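Local coordinates for protein hypothetical aspartyl-tRNA synthetase (Sulfolobus tokodaii, PDB 1WYD) that probably activates L-aspartate with ATP and transfers it to the acceptor end of both tRNA(Asp) and tRNA(Asn), working as a homodimer, at residues B[160-173]-B[202-214]. Numbering follows the deposited sequence.
Sequences KIIASATEGGAQLF and VFEVAPAWRAEES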
ATOM      1  N   LYS B 160     -10.381   7.162  -1.856  1.00 35.45           N
ATOM      2  CA  LYS B 160     -10.622   6.464  -3.096  1.00 35.72           C
ATOM      3  C   LYS B 160     -12.025   6.794  -3.653  1.00 36.27           C
ATOM      4  O   LYS B 160     -12.233   6.747  -4.866  1.00 36.05           O
ATOM      5  CB  LYS B 160     -10.419   4.953  -2.922  1.00 35.27           C
ATOM      6  CG  LYS B 160      -9.013   4.527  -2.496  1.00 36.03           C
ATOM      7  CD  LYS B 160      -7.980   5.185  -3.389  1.00 39.98           C
ATOM      8  CE  LYS B 160      -6.623   5.219  -2.765  1.00 40.62           C
ATOM      9  NZ  LYS B 160      -5.702   5.997  -3.569  1.00 44.42           N
ATOM     10  N   ILE B 161     -12.966   7.103  -2.771  1.00 36.35           N
ATOM     11  CA  ILE B 161     -14.287   7.559  -3.188  1.00 35.89           C
ATOM     12  C   ILE B 161     -14.348   9.069  -3.153  1.00 36.40           C
ATOM     13  O   ILE B 161     -14.111   9.666  -2.094  1.00 36.31           O
ATOM     14  CB  ILE B 161     -15.403   7.009  -2.265  1.00 36.05           C
ATOM     15  CG1 ILE B 161     -15.472   5.496  -2.398  1.00 33.79           C
ATOM     16  CG2 ILE B 161     -16.764   7.663  -2.647  1.00 34.90           C
ATOM     17  CD1 ILE B 161     -16.381   4.844  -1.417  1.00 36.81           C
ATOM     18  N   ILE B 162     -14.686   9.677  -4.297  1.00 36.62           N
ATOM     19  CA  ILE B 162     -14.653  11.126  -4.444  1.00 37.77           C
ATOM     20  C   ILE B 162     -15.957  11.681  -5.001  1.00 39.85           C
ATOM     21  O   ILE B 162     -16.724  10.946  -5.612  1.00 39.64           O
ATOM     22  CB  ILE B 162     -13.508  11.528  -5.363  1.00 38.11           C
ATOM     23  CG1 ILE B 162     -13.693  10.922  -6.765  1.00 36.54           C
ATOM     24  CG2 ILE B 162     -12.139  11.152  -4.693  1.00 36.62           C
ATOM     25  CD1 ILE B 162     -12.661  11.445  -7.795  1.00 36.96           C
ATOM     26  N   ALA B 163     -16.197  12.968  -4.798  1.00 41.24           N
ATOM     27  CA  ALA B 163     -17.421  13.570  -5.266  1.00 43.94           C
ATOM     28  C   ALA B 163     -17.451  13.764  -6.785  1.00 45.86           C
ATOM     29  O   ALA B 163     -18.393  13.361  -7.427  1.00 45.49           O
ATOM     30  CB  ALA B 163     -17.705  14.872  -4.546  1.00 42.93           C
ATOM     31  N   SER B 164     -16.435  14.407  -7.350  1.00 49.10           N
ATOM     32  CA  SER B 164     -16.437  14.679  -8.781  1.00 52.56           C
ATOM     33  C   SER B 164     -15.051  14.474  -9.333  1.00 54.04           C
ATOM     34  O   SER B 164     -14.093  14.503  -8.592  1.00 55.36           O
ATOM     35  CB  SER B 164     -16.958  16.093  -9.083  1.00 52.67           C
ATOM     36  OG  SER B 164     -16.177  17.091  -8.437  1.00 56.00           O
ATOM     37  N   ALA B 165     -14.955  14.266 -10.639  1.00 56.37           N
ATOM     38  CA  ALA B 165     -13.700  13.949 -11.313  1.00 57.44           C
ATOM     39  C   ALA B 165     -12.753  15.131 -11.364  1.00 58.99           C
ATOM     40  O   ALA B 165     -13.190  16.291 -11.379  1.00 59.44           O
ATOM     41  CB  ALA B 165     -14.000  13.481 -12.733  1.00 57.58           C
ATOM     42  N   THR B 166     -11.456  14.839 -11.439  1.00 60.40           N
ATOM     43  CA  THR B 166     -10.446  15.890 -11.500  1.00 61.39           C
ATOM     44  C   THR B 166     -10.224  16.314 -12.946  1.00 62.59           C
ATOM     45  O   THR B 166     -10.012  17.491 -13.232  1.00 63.15           O
ATOM     46  CB  THR B 166      -9.168  15.409 -10.807  1.00 61.21           C
ATOM     47  OG1 THR B 166      -9.318  15.611  -9.397  1.00 61.62           O
ATOM     48  CG2 THR B 166      -7.931  16.261 -11.192  1.00 60.77           C
ATOM     49  N   GLU B 167     -10.282  15.354 -13.856  1.00 64.02           N
ATOM     50  CA  GLU B 167     -10.245  15.656 -15.284  1.00 66.08           C
ATOM     51  C   GLU B 167     -11.513  15.152 -15.991  1.00 66.23           C
ATOM     52  O   GLU B 167     -11.655  13.948 -16.214  1.00 66.36           O
ATOM     53  CB  GLU B 167      -8.989  15.068 -15.944  1.00 66.83           C
ATOM     54  CG  GLU B 167      -7.672  15.331 -15.206  1.00 69.02           C
ATOM     55  CD  GLU B 167      -6.681  14.188 -15.379  1.00 72.28           C
ATOM     56  OE1 GLU B 167      -6.487  13.751 -16.535  1.00 75.43           O
ATOM     57  OE2 GLU B 167      -6.100  13.714 -14.373  1.00 73.04           O
ATOM     58  N   GLY B 168     -12.427  16.082 -16.316  1.00 66.81           N
ATOM     59  CA  GLY B 168     -13.656  15.800 -17.070  1.00 66.26           C
ATOM     60  C   GLY B 168     -13.347  15.178 -18.424  1.00 65.85           C
ATOM     61  O   GLY B 168     -12.402  15.604 -19.095  1.00 66.65           O
ATOM     62  N   GLY B 169     -14.115  14.160 -18.818  1.00 65.30           N
ATOM     63  CA  GLY B 169     -13.759  13.321 -19.958  1.00 63.92           C
ATOM     64  C   GLY B 169     -13.302  11.927 -19.536  1.00 63.34           C
ATOM     65  O   GLY B 169     -13.545  10.932 -20.243  1.00 63.33           O
ATOM     66  N   ALA B 170     -12.631  11.847 -18.386  1.00 61.90           N
ATOM     67  CA  ALA B 170     -12.313  10.557 -17.788  1.00 60.33           C
ATOM     68  C   ALA B 170     -13.604   9.907 -17.308  1.00 59.08           C
ATOM     69  O   ALA B 170     -14.499  10.571 -16.759  1.00 58.43           O
ATOM     70  CB  ALA B 170     -11.323  10.712 -16.633  1.00 60.53           C
ATOM     71  N   GLN B 171     -13.685   8.604 -17.531  1.00 57.32           N
ATOM     72  CA  GLN B 171     -14.863   7.833 -17.197  1.00 55.66           C
ATOM     73  C   GLN B 171     -14.600   7.090 -15.898  1.00 53.89           C
ATOM     74  O   GLN B 171     -13.652   6.291 -15.800  1.00 53.76           O
ATOM     75  CB  GLN B 171     -15.167   6.843 -18.319  1.00 56.45           C
ATOM     76  CG  GLN B 171     -15.450   7.489 -19.677  1.00 59.53           C
ATOM     77  CD  GLN B 171     -15.788   6.455 -20.766  1.00 65.36           C
ATOM     78  OE1 GLN B 171     -16.676   5.606 -20.586  1.00 66.87           O
ATOM     79  NE2 GLN B 171     -15.079   6.527 -21.895  1.00 66.82           N
ATOM     80  N   LEU B 172     -15.455   7.344 -14.909  1.00 51.30           N
ATOM     81  CA  LEU B 172     -15.271   6.838 -13.557  1.00 48.33           C
ATOM     82  C   LEU B 172     -16.391   5.916 -13.167  1.00 47.24           C
ATOM     83  O   LEU B 172     -17.517   6.043 -13.644  1.00 47.60           O
ATOM     84  CB  LEU B 172     -15.204   8.004 -12.585  1.00 48.03           C
ATOM     85  CG  LEU B 172     -13.813   8.560 -12.279  1.00 47.36           C
ATOM     86  CD1 LEU B 172     -12.894   8.481 -13.402  1.00 44.87           C
ATOM     87  CD2 LEU B 172     -13.875   9.999 -11.790  1.00 47.24           C
ATOM     88  N   PHE B 173     -16.097   4.956 -12.304  1.00 45.44           N
ATOM     89  CA  PHE B 173     -17.152   4.091 -11.818  1.00 43.90           C
ATOM     90  C   PHE B 173     -18.047   4.802 -10.822  1.00 42.25           C
ATOM     91  O   PHE B 173     -17.573   5.383  -9.853  1.00 41.45           O
ATOM     92  CB  PHE B 173     -16.568   2.820 -11.220  1.00 44.45           C
ATOM     93  CG  PHE B 173     -15.943   1.914 -12.233  1.00 44.91           C
ATOM     94  CD1 PHE B 173     -14.595   1.639 -12.194  1.00 43.92           C
ATOM     95  CD2 PHE B 173     -16.704   1.350 -13.239  1.00 46.14           C
ATOM     96  CE1 PHE B 173     -14.032   0.814 -13.116  1.00 43.89           C
ATOM     97  CE2 PHE B 173     -16.127   0.521 -14.171  1.00 45.31           C
ATOM     98  CZ  PHE B 173     -14.797   0.238 -14.091  1.00 43.52           C
ATOM     99  N   VAL B 202       5.856  13.044  -0.559  1.00 35.89           N
ATOM    100  CA  VAL B 202       4.882  11.974  -0.266  1.00 35.02           C
ATOM    101  C   VAL B 202       4.797  10.891  -1.327  1.00 34.26           C
ATOM    102  O   VAL B 202       4.877  11.166  -2.481  1.00 35.30           O
ATOM    103  CB  VAL B 202       3.474  12.581  -0.095  1.00 35.29           C
ATOM    104  CG1 VAL B 202       3.454  13.477   1.103  1.00 35.83           C
ATOM    105  CG2 VAL B 202       3.051  13.331  -1.379  1.00 31.63           C
ATOM    106  N   PHE B 203       4.613   9.652  -0.947  1.00 34.13           N
ATOM    107  CA  PHE B 203       4.202   8.684  -1.959  1.00 34.35           C
ATOM    108  C   PHE B 203       2.950   7.896  -1.541  1.00 34.64           C
ATOM    109  O   PHE B 203       2.624   7.827  -0.358  1.00 33.61           O
ATOM    110  CB  PHE B 203       5.288   7.707  -2.300  1.00 33.02           C
ATOM    111  CG  PHE B 203       5.715   6.816  -1.164  1.00 33.57           C
ATOM    112  CD1 PHE B 203       6.685   7.237  -0.214  1.00 31.00           C
ATOM    113  CD2 PHE B 203       5.260   5.506  -1.100  1.00 34.04           C
ATOM    114  CE1 PHE B 203       7.075   6.387   0.824  1.00 23.32           C
ATOM    115  CE2 PHE B 203       5.691   4.667  -0.097  1.00 33.74           C
ATOM    116  CZ  PHE B 203       6.628   5.109   0.851  1.00 28.90           C
ATOM    117  N   GLU B 204       2.329   7.240  -2.524  1.00 34.52           N
ATOM    118  CA  GLU B 204       1.302   6.277  -2.230  1.00 35.40           C
ATOM    119  C   GLU B 204       1.328   5.153  -3.261  1.00 35.63           C
ATOM    120  O   GLU B 204       1.495   5.381  -4.453  1.00 36.46           O
ATOM    121  CB  GLU B 204      -0.039   7.033  -2.149  1.00 34.93           C
ATOM    122  CG  GLU B 204      -1.290   6.250  -2.502  1.00 38.32           C
ATOM    123  CD  GLU B 204      -2.577   6.891  -1.995  1.00 35.41           C
ATOM    124  OE1 GLU B 204      -2.763   8.110  -2.140  1.00 37.58           O
ATOM    125  OE2 GLU B 204      -3.415   6.170  -1.469  1.00 40.95           O
ATOM    126  N   VAL B 205       1.208   3.926  -2.799  1.00 35.65           N
ATOM    127  CA  VAL B 205       1.026   2.794  -3.689  1.00 36.14           C
ATOM    128  C   VAL B 205      -0.383   2.296  -3.314  1.00 35.39           C
ATOM    129  O   VAL B 205      -0.622   1.962  -2.151  1.00 34.82           O
ATOM    130  CB  VAL B 205       2.048   1.662  -3.404  1.00 35.83           C
ATOM    131  CG1 VAL B 205       1.983   0.607  -4.458  1.00 36.11           C
ATOM    132  CG2 VAL B 205       3.479   2.187  -3.355  1.00 39.50           C
ATOM    133  N   ALA B 206      -1.298   2.237  -4.274  1.00 34.71           N
ATOM    134  CA  ALA B 206      -2.705   1.942  -3.921  1.00 34.40           C
ATOM    135  C   ALA B 206      -3.559   1.743  -5.155  1.00 34.46           C
ATOM    136  O   ALA B 206      -3.187   2.192  -6.254  1.00 33.99           O
ATOM    137  CB  ALA B 206      -3.267   3.056  -3.103  1.00 33.39           C
ATOM    138  N   PRO B 207      -4.735   1.120  -4.985  1.00 34.20           N
ATOM    139  CA  PRO B 207      -5.627   0.898  -6.120  1.00 32.92           C
ATOM    140  C   PRO B 207      -6.131   2.221  -6.701  1.00 33.02           C
ATOM    141  O   PRO B 207      -6.266   3.217  -5.991  1.00 31.75           O
ATOM    142  CB  PRO B 207      -6.751   0.066  -5.504  1.00 34.63           C
ATOM    143  CG  PRO B 207      -6.132  -0.433  -4.151  1.00 33.71           C
ATOM    144  CD  PRO B 207      -5.324   0.657  -3.718  1.00 32.94           C
ATOM    145  N   ALA B 208      -6.326   2.224  -8.021  1.00 33.21           N
ATOM    146  CA  ALA B 208      -7.143   3.203  -8.730  1.00 34.15           C
ATOM    147  C   ALA B 208      -8.064   2.513  -9.811  1.00 34.75           C
ATOM    148  O   ALA B 208      -8.012   1.293 -10.069  1.00 33.01           O
ATOM    149  CB  ALA B 208      -6.264   4.231  -9.383  1.00 33.98           C
ATOM    150  N   TRP B 209      -8.919   3.296 -10.454  1.00 36.30           N
ATOM    151  CA  TRP B 209      -9.889   2.670 -11.358  1.00 36.67           C
ATOM    152  C   TRP B 209     -10.305   3.536 -12.527  1.00 38.89           C
ATOM    153  O   TRP B 209     -10.446   4.749 -12.413  1.00 37.48           O
ATOM    154  CB  TRP B 209     -11.121   2.270 -10.577  1.00 35.27           C
ATOM    155  CG  TRP B 209     -10.917   1.326  -9.413  1.00 28.97           C
ATOM    156  CD1 TRP B 209     -10.993  -0.037  -9.443  1.00 29.09           C
ATOM    157  CD2 TRP B 209     -10.763   1.681  -8.054  1.00 25.49           C
ATOM    158  NE1 TRP B 209     -10.873  -0.559  -8.173  1.00 28.86           N
ATOM    159  CE2 TRP B 209     -10.718   0.487  -7.300  1.00 27.98           C
ATOM    160  CE3 TRP B 209     -10.644   2.900  -7.377  1.00 32.26           C
ATOM    161  CZ2 TRP B 209     -10.529   0.473  -5.911  1.00 28.50           C
ATOM    162  CZ3 TRP B 209     -10.479   2.886  -5.991  1.00 33.78           C
ATOM    163  CH2 TRP B 209     -10.439   1.681  -5.270  1.00 28.88           C
ATOM    164  N   ARG B 210     -10.519   2.885 -13.662  1.00 42.75           N
ATOM    165  CA  ARG B 210     -10.980   3.603 -14.852  1.00 46.47           C
ATOM    166  C   ARG B 210     -12.090   2.842 -15.523  1.00 48.17           C
ATOM    167  O   ARG B 210     -12.005   1.614 -15.662  1.00 49.62           O
ATOM    168  CB  ARG B 210      -9.821   3.832 -15.827  1.00 45.63           C
ATOM    169  CG  ARG B 210      -9.293   5.214 -15.745  1.00 48.47           C
ATOM    170  CD  ARG B 210     -10.078   6.267 -16.578  1.00 54.14           C
ATOM    171  NE  ARG B 210      -9.255   7.459 -16.794  1.00 59.09           N
ATOM    172  CZ  ARG B 210      -9.003   8.042 -17.968  1.00 62.12           C
ATOM    173  NH1 ARG B 210      -9.532   7.587 -19.102  1.00 62.35           N
ATOM    174  NH2 ARG B 210      -8.220   9.115 -17.999  1.00 65.58           N
ATOM    175  N   ALA B 211     -13.122   3.550 -15.967  1.00 51.15           N
ATOM    176  CA  ALA B 211     -14.308   2.849 -16.512  1.00 53.71           C
ATOM    177  C   ALA B 211     -14.451   2.698 -18.041  1.00 55.65           C
ATOM    178  O   ALA B 211     -15.543   2.403 -18.507  1.00 56.39           O
ATOM    179  CB  ALA B 211     -15.573   3.437 -15.933  1.00 52.86           C
ATOM    180  N   GLU B 212     -13.390   2.878 -18.821  1.00 58.12           N
ATOM    181  CA  GLU B 212     -13.528   2.779 -20.282  1.00 60.95           C
ATOM    182  C   GLU B 212     -13.609   1.344 -20.713  1.00 62.71           C
ATOM    183  O   GLU B 212     -13.221   0.430 -19.971  1.00 63.09           O
ATOM    184  CB  GLU B 212     -12.368   3.431 -21.036  1.00 60.68           C
ATOM    185  CG  GLU B 212     -12.455   4.934 -21.137  1.00 63.52           C
ATOM    186  CD  GLU B 212     -11.959   5.632 -19.872  1.00 67.81           C
ATOM    187  OE1 GLU B 212     -11.300   4.960 -19.038  1.00 67.78           O
ATOM    188  OE2 GLU B 212     -12.218   6.857 -19.707  1.00 69.96           O
ATOM    189  N   GLU B 213     -14.079   1.149 -21.941  1.00 64.92           N
ATOM    190  CA  GLU B 213     -14.143  -0.185 -22.516  1.00 66.47           C
ATOM    191  C   GLU B 213     -13.012  -0.509 -23.532  1.00 67.15           C
ATOM    192  O   GLU B 213     -13.114  -1.468 -24.297  1.00 67.78           O
ATOM    193  CB  GLU B 213     -15.569  -0.453 -23.024  1.00 66.91           C
ATOM    194  CG  GLU B 213     -16.534  -0.599 -21.845  1.00 69.23           C
ATOM    195  CD  GLU B 213     -18.012  -0.460 -22.180  1.00 73.27           C
ATOM    196  OE1 GLU B 213     -18.532  -1.278 -22.988  1.00 74.06           O
ATOM    197  OE2 GLU B 213     -18.667   0.440 -21.579  1.00 74.40           O
ATOM    198  N   SER B 214     -11.915   0.258 -23.501  1.00 67.92           N
ATOM    199  CA  SER B 214     -10.754  -0.014 -24.367  1.00 68.33           C
ATOM    200  C   SER B 214     -10.270  -1.466 -24.176  1.00 68.48           C
ATOM    201  O   SER B 214      -9.965  -1.873 -23.048  1.00 69.12           O
ATOM    202  CB  SER B 214      -9.611   0.999 -24.119  1.00 68.63           C
ATOM    203  OG  SER B 214      -8.550   0.838 -25.061  1.00 66.85           O
TER
HETATM  204  O   HOH W   1      -4.307   5.264  -5.881  1.00 28.34           O
HETATM  205  O   HOH W   2     -13.183   5.089 -11.353  1.00 42.84           O
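Gln171 and Ala211 join the two segments through their backbones, Ala211 N donating to Gln171 O at 2.8 Å. Just beyond this bond the methyl of Ala211 lies over one face of the Phe173 ring, its CB 3.6 Å from the ring centroid in a CH-pi contact, while CB of Trp209 meets the same ring at its edge. Rings of Tyr177 and Phe178 of the second subunit also reach Phe173, which places this cluster at the dimer interface.

The backbone N of Gln171 is bonded as well, to a Glu212 carboxylate that it shares with Arg210. Gln171 N approaches OE2 from above the carboxylate plane at 3.2 Å, and Arg210 NH1 forms a salt bridge with the same carboxylate, its bond to OE1 nearly straight at 175° and lying in the guanidinium plane. A bend at chi2 folds Glu212 back to meet both donors. Gln171 CB and CG pass close to OE2, and NE2 lies 3.2 Å from Glu212 CG, with amide and carboxylate planes 76° apart. The methyl of Ala170 rests on one face of the guanidinium, with CB 3.7 Å from Arg210 NH2, while Gln186 accepts from NE. An alanine in place of Glu212 would probably leave Gln171 N without this acceptor and Arg210 NH1 without its carboxylate mate, with the guanidinium then held mainly through its other nitrogens.

Farther back along strand 201-209, the aliphatic part of Lys160 passes the Trp209 edge, CB to CZ3 3.7 Å. Its chain then bends at chi2 (-50°) and carries NZ to Glu204 OE2 at 3.1 Å, a salt bridge with weak hydrogen-bond geometry; Thr158 binds the other carboxylate oxygen. A water links NZ to Pro207 O.

Arg210, Ala211 and Glu212 are predicted to bind ATP, and Arg210 and Glu167 L-aspartate. Together these contacts pack the loop carrying Glu167 against the end of strand 201-209 in the antiparallel catalytic core, where the Arg210-Ala211-Glu212 run matches the RxE signature of motif 2, so that Arg210 is probably the motif 2 arginine of class II aminoacyl-tRNA synthetases.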